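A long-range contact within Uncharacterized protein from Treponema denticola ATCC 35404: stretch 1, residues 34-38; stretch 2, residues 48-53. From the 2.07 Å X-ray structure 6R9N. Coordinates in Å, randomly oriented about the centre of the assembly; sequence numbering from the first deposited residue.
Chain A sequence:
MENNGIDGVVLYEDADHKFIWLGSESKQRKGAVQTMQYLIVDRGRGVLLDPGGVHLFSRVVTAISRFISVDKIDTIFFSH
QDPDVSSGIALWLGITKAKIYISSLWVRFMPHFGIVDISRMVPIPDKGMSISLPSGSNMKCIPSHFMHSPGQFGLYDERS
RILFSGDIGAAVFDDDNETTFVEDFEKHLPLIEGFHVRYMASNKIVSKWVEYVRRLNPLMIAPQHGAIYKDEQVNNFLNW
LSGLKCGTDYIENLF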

# COMPACT_ATOMS: atom_id res chain seq x y z
N GLN A 34 -3.71 15.93 -2.91
CA GLN A 34 -3.89 15.76 -4.35
C GLN A 34 -2.66 15.02 -4.87
O GLN A 34 -1.65 14.84 -4.17
CB GLN A 34 -3.91 17.03 -5.24
CG GLN A 34 -5.22 17.67 -5.70
CD GLN A 34 -5.01 19.21 -5.85
OE1 GLN A 34 -3.86 19.68 -5.74
NE2 GLN A 34 -6.10 19.97 -5.93
N THR A 35 -2.74 14.63 -6.14
CA THR A 35 -1.79 13.74 -6.75
C THR A 35 -1.26 14.39 -8.03
O THR A 35 -1.93 15.22 -8.64
CB THR A 35 -2.43 12.38 -7.06
OG1 THR A 35 -3.54 12.59 -7.94
CG2 THR A 35 -2.92 11.71 -5.79
N MET A 36 -0.03 14.03 -8.40
CA MET A 36 0.61 14.54 -9.61
C MET A 36 0.73 13.41 -10.62
O MET A 36 1.22 12.33 -10.28
CB MET A 36 1.99 15.13 -9.32
CG MET A 36 2.01 16.16 -8.19
SD MET A 36 1.71 17.80 -8.86
CE MET A 36 3.34 18.14 -9.54
N GLN A 37 0.29 13.65 -11.86
CA GLN A 37 0.37 12.68 -12.95
C GLN A 37 1.35 13.17 -13.99
O GLN A 37 1.41 14.37 -14.28
CB GLN A 37 -0.99 12.46 -13.62
CG GLN A 37 -1.98 11.68 -12.81
CD GLN A 37 -2.58 12.54 -11.72
OE1 GLN A 37 -2.60 12.17 -10.54
NE2 GLN A 37 -3.05 13.73 -12.11
N TYR A 38 2.11 12.25 -14.58
CA TYR A 38 3.13 12.62 -15.55
C TYR A 38 2.98 11.83 -16.84
O TYR A 38 2.43 10.72 -16.85
CB TYR A 38 4.53 12.45 -14.97
CG TYR A 38 4.76 13.30 -13.74
CD1 TYR A 38 5.21 14.63 -13.84
CD2 TYR A 38 4.54 12.78 -12.46
CE1 TYR A 38 5.43 15.40 -12.71
CE2 TYR A 38 4.76 13.54 -11.33
CZ TYR A 38 5.20 14.83 -11.45
OH TYR A 38 5.42 15.55 -10.30
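Stretch 2 (48-53) LLDPGG

Stretch 2 runs antiparallel to stretch 1. Stretch 1 is extended from Thr35 to Tyr38, though only Tyr38 pairs with stretch 2. Stretch 2 enters as a strand at Leu48 and Leu49 and continues as a loop from Asp50 to Gly53. The two stretches are joined as a sheet at Tyr38 and Leu49, whose CA atoms are 5.0 Å apart. Leu49 N donates to Tyr38 O at 2.9 Å, nearly straight. The return bond, Tyr38 N to Leu49 O, is straight but weak at 3.4 Å.

Past this pair the stretches diverge. CA of Gln37 lies 5.5 Å from CA of Pro51, and CA of Thr35 lies 8.2 Å from CA of Gly53. Asp50 has positive phi and psi (39/65), where the strand gives way to the loop.

Tyr38 and Leu49 place their side chains on the same face of the sheet, with CB to CB at 3.9 Å. The end of the Tyr38 side chain leads away from stretch 2. Leu48 CD1 packs 3.5 Å from Tyr38 O.

Gln37 covers the start of the loop. Its CG is 3.5 Å from Asp50 O and 3.8 Å from Pro51 CA. Thr35 OG1 donates to Gln37 OE1 at 2.8 Å. A water oxygen lies between the stretches, 3.0 Å from Gln37 OE1 and an unusually short 2.4 Å from Asp50 O.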

# COMPACT_ATOMS: atom_id res chain seq x y z
N LEU A 48 2.77 6.66 -19.39
CA LEU A 48 1.95 7.30 -18.36
C LEU A 48 2.44 6.92 -16.97
O LEU A 48 2.54 5.73 -16.66
CB LEU A 48 0.49 6.89 -18.54
CG LEU A 48 -0.60 7.66 -17.81
CD1 LEU A 48 -0.46 9.17 -18.02
CD2 LEU A 48 -1.97 7.15 -18.29
N LEU A 49 2.70 7.92 -16.12
CA LEU A 49 3.22 7.69 -14.78
C LEU A 49 2.15 7.93 -13.72
O LEU A 49 1.60 9.04 -13.63
CB LEU A 49 4.43 8.58 -14.50
CG LEU A 49 5.63 8.52 -15.45
CD1 LEU A 49 6.85 9.14 -14.81
CD2 LEU A 49 5.93 7.11 -15.86
N ASP A 50 1.91 6.91 -12.89
CA ASP A 50 0.99 6.92 -11.74
C ASP A 50 -0.28 7.69 -12.05
O ASP A 50 -0.54 8.76 -11.47
CB ASP A 50 1.69 7.50 -10.51
CG ASP A 50 2.61 6.49 -9.85
OD1 ASP A 50 2.93 5.47 -10.51
OD2 ASP A 50 3.01 6.71 -8.68
N PRO A 51 -1.08 7.20 -12.99
CA PRO A 51 -2.27 7.93 -13.41
C PRO A 51 -3.44 7.81 -12.45
O PRO A 51 -4.52 8.31 -12.77
CB PRO A 51 -2.60 7.25 -14.75
CG PRO A 51 -2.25 5.81 -14.47
CD PRO A 51 -1.07 5.83 -13.53
N GLY A 52 -3.23 7.18 -11.30
CA GLY A 52 -4.36 6.76 -10.49
C GLY A 52 -5.22 7.91 -10.03
O GLY A 52 -4.79 9.07 -9.93
N GLY A 53 -6.45 7.55 -9.70
CA GLY A 53 -7.49 8.51 -9.44
C GLY A 53 -8.60 8.28 -10.45
O GLY A 53 -8.57 8.84 -11.55
O HOH W 1 -0.76 10.08 -9.45